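Local coordinates for diheme cytochrome c (Shewanella baltica, PDB 3U99), which carries two covalently attached c-type hemes and probably passes electrons between redox partners in the bacterium, at residues A13-E18 / A59-Y64; C22-P27 / N126-G131. One frame throughout, in Å; residues are numbered along the deposited sequence.

Contact 1. Residues A13-E18 / A59-Y64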
loop_
_atom_site.group_PDB
_atom_site.type_symbol
_atom_site.label_atom_id
_atom_site.label_comp_id
_atom_site.label_asym_id
_atom_site.label_seq_id
_atom_site.Cartn_x
_atom_site.Cartn_y
_atom_site.Cartn_z
ATOM N N ALA A 13 -14.125 5.035 4.080
ATOM C CA ALA A 13 -14.670 5.375 2.752
ATOM C C ALA A 13 -13.948 6.517 2.089
ATOM O O ALA A 13 -13.541 6.433 0.910
ATOM C CB ALA A 13 -16.164 5.654 2.921
ATOM N N GLU A 14 -13.736 7.629 2.769
ATOM C CA GLU A 14 -13.022 8.768 2.199
ATOM C C GLU A 14 -11.591 8.388 1.887
ATOM O O GLU A 14 -11.063 8.755 0.845
ATOM C CB GLU A 14 -13.078 9.946 3.181
ATOM C CG GLU A 14 -12.377 11.202 2.601
ATOM C CD GLU A 14 -12.588 12.426 3.460
ATOM O OE1 GLU A 14 -12.621 12.313 4.721
ATOM O OE2 GLU A 14 -12.688 13.538 2.902
ATOM N N TYR A 15 -10.937 7.709 2.792
ATOM C CA TYR A 15 -9.593 7.235 2.570
ATOM C C TYR A 15 -9.469 6.419 1.301
ATOM O O TYR A 15 -8.543 6.580 0.516
ATOM C CB TYR A 15 -9.166 6.431 3.832
ATOM C CG TYR A 15 -7.807 5.786 3.568
ATOM C CD1 TYR A 15 -6.654 6.530 3.481
ATOM C CD2 TYR A 15 -7.645 4.438 3.392
ATOM C CE1 TYR A 15 -5.418 5.967 3.228
ATOM C CE2 TYR A 15 -6.413 3.825 3.114
ATOM C CZ TYR A 15 -5.306 4.608 3.048
ATOM O OH TYR A 15 -4.064 4.095 2.797
ATOM N N THR A 16 -10.381 5.479 1.092
ATOM C CA THR A 16 -10.323 4.652 -0.090
ATOM C C THR A 16 -10.454 5.473 -1.351
ATOM O O THR A 16 -9.745 5.218 -2.345
ATOM C CB THR A 16 -11.441 3.594 -0.018
ATOM O OG1 THR A 16 -11.149 2.824 1.152
ATOM C CG2 THR A 16 -11.410 2.732 -1.268
ATOM N N ALA A 17 -11.345 6.484 -1.326
ATOM C CA ALA A 17 -11.483 7.323 -2.506
ATOM C C ALA A 17 -10.263 8.170 -2.740
ATOM O O ALA A 17 -9.803 8.327 -3.882
ATOM C CB ALA A 17 -12.692 8.264 -2.329
ATOM N N GLU A 18 -9.715 8.813 -1.716
ATOM C CA GLU A 18 -8.612 9.737 -1.898
ATOM C C GLU A 18 -7.287 9.021 -2.103
ATOM O O GLU A 18 -6.440 9.480 -2.872
ATOM C CB GLU A 18 -8.503 10.684 -0.705
ATOM C CG GLU A 18 -9.708 11.578 -0.536
ATOM C CD GLU A 18 -9.975 12.633 -1.555
ATOM O OE1 GLU A 18 -9.139 12.782 -2.480
ATOM O OE2 GLU A 18 -11.009 13.347 -1.399
ATOM N N ALA A 59 -6.479 16.437 6.661
ATOM C CA ALA A 59 -6.516 16.251 8.092
ATOM C C ALA A 59 -7.348 15.031 8.431
ATOM O O ALA A 59 -6.981 14.260 9.327
ATOM C CB ALA A 59 -7.104 17.472 8.786
ATOM N N ARG A 60 -8.485 14.809 7.761
ATOM C CA ARG A 60 -9.303 13.632 8.065
ATOM C C ARG A 60 -8.564 12.372 7.640
ATOM O O ARG A 60 -8.685 11.327 8.294
ATOM C CB ARG A 60 -10.651 13.711 7.385
ATOM C CG ARG A 60 -11.588 14.697 8.032
ATOM C CD ARG A 60 -13.019 14.475 7.534
ATOM N NE ARG A 60 -13.135 14.739 6.094
ATOM C CZ ARG A 60 -13.384 15.894 5.513
ATOM N NH1 ARG A 60 -13.594 16.978 6.236
ATOM N NH2 ARG A 60 -13.459 15.944 4.188
ATOM N N ILE A 61 -7.809 12.394 6.560
ATOM C CA ILE A 61 -7.020 11.236 6.125
ATOM C C ILE A 61 -5.947 10.887 7.138
ATOM O O ILE A 61 -5.785 9.738 7.536
ATOM C CB ILE A 61 -6.433 11.505 4.727
ATOM C CG1 ILE A 61 -7.502 11.599 3.659
ATOM C CG2 ILE A 61 -5.396 10.427 4.395
ATOM C CD1 ILE A 61 -8.209 10.386 3.387
ATOM N N GLU A 62 -5.194 11.904 7.573
ATOM C CA GLU A 62 -4.147 11.705 8.551
ATOM C C GLU A 62 -4.728 11.140 9.832
ATOM O O GLU A 62 -4.191 10.214 10.434
ATOM C CB GLU A 62 -3.420 13.014 8.814
ATOM C CG GLU A 62 -2.265 12.826 9.797
ATOM C CD GLU A 62 -1.360 14.036 9.866
ATOM O OE1 GLU A 62 -0.779 14.494 8.844
ATOM O OE2 GLU A 62 -1.208 14.494 11.056
ATOM N N GLU A 63 -5.852 11.726 10.273
ATOM C CA GLU A 63 -6.445 11.273 11.509
ATOM C C GLU A 63 -6.925 9.810 11.395
ATOM O O GLU A 63 -6.731 9.022 12.335
ATOM C CB GLU A 63 -7.595 12.213 11.860
ATOM C CG GLU A 63 -7.169 13.585 12.349
ATOM C CD GLU A 63 -6.773 13.483 13.816
ATOM O OE1 GLU A 63 -6.373 12.390 14.267
ATOM O OE2 GLU A 63 -6.913 14.501 14.539
ATOM N N TYR A 64 -7.469 9.426 10.281
ATOM C CA TYR A 64 -7.902 8.056 10.022
ATOM C C TYR A 64 -6.673 7.141 10.112
ATOM O O TYR A 64 -6.692 6.099 10.758
ATOM C CB TYR A 64 -8.612 7.984 8.627
ATOM C CG TYR A 64 -8.830 6.503 8.354
ATOM C CD1 TYR A 64 -9.818 5.760 8.973
ATOM C CD2 TYR A 64 -8.003 5.819 7.462
ATOM C CE1 TYR A 64 -9.982 4.382 8.698
ATOM C CE2 TYR A 64 -8.112 4.461 7.223
ATOM C CZ TYR A 64 -9.115 3.740 7.844
ATOM O OH TYR A 64 -9.212 2.420 7.609
HETATM O O HOH W 1 -10.855 10.045 6.318
#
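Ile61 brings CD1 down onto the backbone of Tyr15, 3.5 Å from Tyr15 CA, and the same methyl lies 4.1 Å from Glu18 CB. This terminal methyl lies at the edge of the Tyr15 ring, near its plane. Tyr15 also meets the ring of Tyr64: its CD2 is 3.9 Å from Tyr64 CE2, with the planes inclined at 31°, an oblique pair. The hydroxyl of Tyr15 is hydrogen-bonded to the carbonyl of Tyr26. The axes of 13-18 and 59-64 approach to 9.8 Å with a signed crossing angle of -113°, joining helix 13-19, which leads into the first heme-attachment motif of this cytochrome c fold, to helix 55-67; heme c touches Tyr15, Glu18 and Ile61. Alongside these apolar contacts Glu14, its CG anti to the backbone N and its chain extended beyond, meets Arg60 side-on. Arg60 NE donates to Glu14 OE1 and Arg60 NH2 to Glu14 OE2, both at 2.8 Å and both to syn lone pairs, the carboxylate and guanidinium planes only 7° apart. An alanine in place of Glu14 would probably leave the Arg60 guanidinium without this paired acceptor and freer to turn.

Contact 2. Residues C22-P27 / N126-G131. With HEC (heme c), chain C.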
loop_
_atom_site.group_PDB
_atom_site.type_symbol
_atom_site.label_atom_id
_atom_site.label_comp_id
_atom_site.label_asym_id
_atom_site.label_seq_id
_atom_site.Cartn_x
_atom_site.Cartn_y
_atom_site.Cartn_z
ATOM N N CYS A 22 -4.610 6.542 -7.422
ATOM C CA CYS A 22 -3.490 6.264 -8.312
ATOM C C CYS A 22 -2.947 4.853 -8.175
ATOM O O CYS A 22 -2.238 4.296 -9.008
ATOM C CB CYS A 22 -2.333 7.207 -7.963
ATOM S SG CYS A 22 -2.768 8.945 -8.322
ATOM N N HIS A 23 -3.190 4.205 -7.043
ATOM C CA HIS A 23 -2.815 2.881 -6.622
ATOM C C HIS A 23 -3.887 2.413 -5.649
ATOM O O HIS A 23 -4.762 3.165 -5.254
ATOM C CB HIS A 23 -1.446 2.868 -5.957
ATOM C CG HIS A 23 -1.226 3.825 -4.834
ATOM N ND1 HIS A 23 -1.835 3.737 -3.614
ATOM C CD2 HIS A 23 -0.446 4.888 -4.808
ATOM C CE1 HIS A 23 -1.402 4.751 -2.858
ATOM N NE2 HIS A 23 -0.546 5.482 -3.556
ATOM N N MET A 24 -3.830 1.163 -5.281
ATOM C CA MET A 24 -4.804 0.611 -4.306
ATOM C C MET A 24 -4.658 1.379 -3.008
ATOM O O MET A 24 -3.605 1.900 -2.641
ATOM C CB MET A 24 -4.467 -0.867 -4.026
ATOM C CG MET A 24 -3.041 -1.131 -3.550
ATOM S SD MET A 24 -2.945 -2.746 -2.716
ATOM C CE MET A 24 -3.736 -2.377 -1.189
ATOM N N ALA A 25 -5.759 1.361 -2.263
ATOM C CA ALA A 25 -5.773 1.975 -0.961
ATOM C C ALA A 25 -5.149 1.031 0.055
ATOM O O ALA A 25 -5.700 0.003 0.453
ATOM C CB ALA A 25 -7.178 2.359 -0.544
ATOM N N TYR A 26 -3.938 1.382 0.489
ATOM C CA TYR A 26 -3.202 0.549 1.420
ATOM C C TYR A 26 -3.873 0.500 2.783
ATOM O O TYR A 26 -4.169 1.542 3.354
ATOM C CB TYR A 26 -1.785 1.054 1.617
ATOM C CG TYR A 26 -0.978 1.019 0.338
ATOM C CD1 TYR A 26 -0.646 -0.206 -0.249
ATOM C CD2 TYR A 26 -0.567 2.159 -0.306
ATOM C CE1 TYR A 26 0.080 -0.238 -1.428
ATOM C CE2 TYR A 26 0.166 2.137 -1.470
ATOM C CZ TYR A 26 0.487 0.911 -2.036
ATOM O OH TYR A 26 1.195 0.965 -3.210
ATOM N N PRO A 27 -4.169 -0.654 3.344
ATOM C CA PRO A 27 -4.713 -0.696 4.712
ATOM C C PRO A 27 -3.851 0.082 5.682
ATOM O O PRO A 27 -2.617 0.028 5.668
ATOM C CB PRO A 27 -4.707 -2.193 5.036
ATOM C CG PRO A 27 -4.952 -2.844 3.677
ATOM C CD PRO A 27 -4.161 -1.991 2.712
ATOM N N ASN A 126 -5.107 -10.327 -4.722
ATOM C CA ASN A 126 -6.264 -9.667 -5.364
ATOM C C ASN A 126 -7.146 -8.854 -4.375
ATOM O O ASN A 126 -7.712 -7.870 -4.771
ATOM C CB ASN A 126 -6.899 -10.621 -6.358
ATOM C CG ASN A 126 -6.054 -10.957 -7.477
ATOM O OD1 ASN A 126 -6.041 -12.129 -7.848
ATOM N ND2 ASN A 126 -5.349 -9.974 -8.167
ATOM N N LEU A 127 -7.218 -9.302 -3.129
ATOM C CA LEU A 127 -8.036 -8.667 -2.099
ATOM C C LEU A 127 -7.246 -7.897 -1.084
ATOM O O LEU A 127 -7.658 -7.692 0.073
ATOM C CB LEU A 127 -8.925 -9.745 -1.479
ATOM C CG LEU A 127 -9.967 -10.375 -2.447
ATOM C CD1 LEU A 127 -10.853 -11.343 -1.678
ATOM C CD2 LEU A 127 -10.752 -9.346 -3.220
ATOM N N ALA A 128 -6.091 -7.390 -1.516
ATOM C CA ALA A 128 -5.232 -6.559 -0.672
ATOM C C ALA A 128 -5.994 -5.378 -0.054
ATOM O O ALA A 128 -5.701 -5.006 1.077
ATOM C CB ALA A 128 -4.008 -6.064 -1.425
ATOM N N GLU A 129 -6.904 -4.771 -0.793
ATOM C CA GLU A 129 -7.587 -3.611 -0.265
ATOM C C GLU A 129 -8.491 -3.989 0.907
ATOM O O GLU A 129 -8.793 -3.078 1.685
ATOM C CB GLU A 129 -8.459 -2.941 -1.319
ATOM C CG GLU A 129 -7.730 -1.967 -2.191
ATOM C CD GLU A 129 -8.595 -0.972 -2.924
ATOM O OE1 GLU A 129 -9.781 -1.231 -3.184
ATOM O OE2 GLU A 129 -8.124 0.099 -3.316
ATOM N N LYS A 130 -8.916 -5.208 1.042
ATOM C CA LYS A 130 -9.701 -5.770 2.145
ATOM C C LYS A 130 -8.778 -6.348 3.214
ATOM O O LYS A 130 -9.237 -6.999 4.164
ATOM C CB LYS A 130 -10.606 -6.945 1.670
ATOM C CG LYS A 130 -11.859 -7.347 2.339
ATOM C CD LYS A 130 -12.627 -8.542 1.785
ATOM C CE LYS A 130 -12.979 -8.443 0.328
ATOM N NZ LYS A 130 -14.411 -8.622 0.029
ATOM N N GLY A 131 -7.448 -6.098 3.061
ATOM C CA GLY A 131 -6.537 -6.616 4.048
ATOM C C GLY A 131 -6.212 -8.074 3.930
ATOM O O GLY A 131 -5.632 -8.624 4.877
HETATM FE FE HEC C . 0.526 7.101 -2.925
HETATM C CHA HEC C . 3.270 5.205 -3.248
HETATM C CHB HEC C . 0.228 6.177 0.333
HETATM C CHC HEC C . -2.314 8.900 -2.691
HETATM C CHD HEC C . 0.936 8.169 -6.127
HETATM N NA HEC C . 1.557 5.908 -1.675
HETATM C C1A HEC C . 2.676 5.162 -2.011
HETATM C C2A HEC C . 3.079 4.351 -0.875
HETATM C C3A HEC C . 2.199 4.623 0.117
HETATM C C4A HEC C . 1.280 5.630 -0.394
HETATM C CMA HEC C . 2.200 4.057 1.510
HETATM C CAA HEC C . 4.246 3.445 -0.892
HETATM C CBA HEC C . 3.931 2.116 -1.547
HETATM C CGA HEC C . 5.109 1.155 -1.371
HETATM O O1A HEC C . 5.330 0.718 -0.210
HETATM O O2A HEC C . 5.835 0.844 -2.334
HETATM N NB HEC C . -0.786 7.487 -1.436
HETATM C C1B HEC C . -0.720 7.041 -0.137
HETATM C C2B HEC C . -1.763 7.696 0.621
HETATM C C3B HEC C . -2.473 8.470 -0.219
HETATM C C4B HEC C . -1.890 8.324 -1.504
HETATM C CMB HEC C . -1.954 7.460 2.114
HETATM C CAB HEC C . -3.647 9.410 0.045
HETATM C CBB HEC C . -3.210 10.540 0.998
HETATM N NC HEC C . -0.516 8.280 -4.168
HETATM C C1C HEC C . -1.696 8.887 -3.919
HETATM C C2C HEC C . -2.210 9.586 -5.044
HETATM C C3C HEC C . -1.292 9.373 -6.011
HETATM C C4C HEC C . -0.225 8.617 -5.475
HETATM C CMC HEC C . -3.579 10.282 -5.105
HETATM C CAC HEC C . -1.377 9.840 -7.446
HETATM C CBC HEC C . -1.524 11.335 -7.673
HETATM N ND HEC C . 1.877 6.793 -4.361
HETATM C C1D HEC C . 1.878 7.364 -5.598
HETATM C C2D HEC C . 3.052 6.887 -6.352
HETATM C C3D HEC C . 3.715 6.041 -5.548
HETATM C C4D HEC C . 2.936 5.966 -4.330
HETATM C CMD HEC C . 3.525 7.382 -7.699
HETATM C CAD HEC C . 4.981 5.327 -5.886
HETATM C CBD HEC C . 4.727 3.906 -6.496
HETATM C CGD HEC C . 6.058 3.316 -6.955
HETATM O O1D HEC C . 5.739 2.215 -7.677
HETATM O O2D HEC C . 7.042 3.468 -6.089
HETATM O O HOH W 2 -7.833 -0.608 1.956
#
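Glu129 reaches across to Ala25 through OE2, which accepts the backbone N-H of Ala25 at 2.9 Å. The bond is nearly straight at 178°, and the nitrogen meets the anti side of the carboxylate oxygen, 16° out of the carboxylate plane. An extended chain beyond CG carries the carboxylate there, and OE2 also comes within 3.5 Å of Met24 CA. Met24 itself turns its sulfur and end methyl onto Ala128: CG sits between the backbone N and the carbonyl carbon (chi1 55°), and the chain bends at chi3, with CE 3.7 Å from Ala128 CB. Beyond Ala25, Pro27 presents CG to the 3-10 turn 128-130, 3.5 Å from Ala128 O. A water donates to both Ala25 O and Glu129 O, a second, water-mediated link between the two segments. On the heme side, His23 ND1 donates to Met24 O at 2.7 Å, with the acceptor in the imidazole plane, which helps to fix the ring's rotation while NE2 binds the iron at 2.0 Å. His46 supplies the other axial nitrogen, and Cys22 SG is bonded to HEC CAC. Met24 also touches Cys121, which is covalently bonded to the second heme. Cys22 and His23 end the CxxCH motif of a bis-histidine c-type heme, and the contact joins the loop following it to the turn following the corresponding motif of the second heme.

Overall arrangement
Contact 2 lies nearer the middle of the chain, its centre about 6 Å from the chain's centre against about 14 Å for contact 1, and both are only partly buried. Contact 1 joins two helices through an apolar layer and a charged pair; contact 2 joins two loops, where a carboxylate takes a backbone N-H and a water links two carbonyls. Of their first segments, 13-18 leads into the first heme-attachment motif and 22-27 holds its end, and the two contacts touch directly, through Tyr15 and Tyr26 and through Thr16 CA packing on Ala25 CB. Contact 1 thus stays beside the first heme, whereas contact 2 connects the two heme regions.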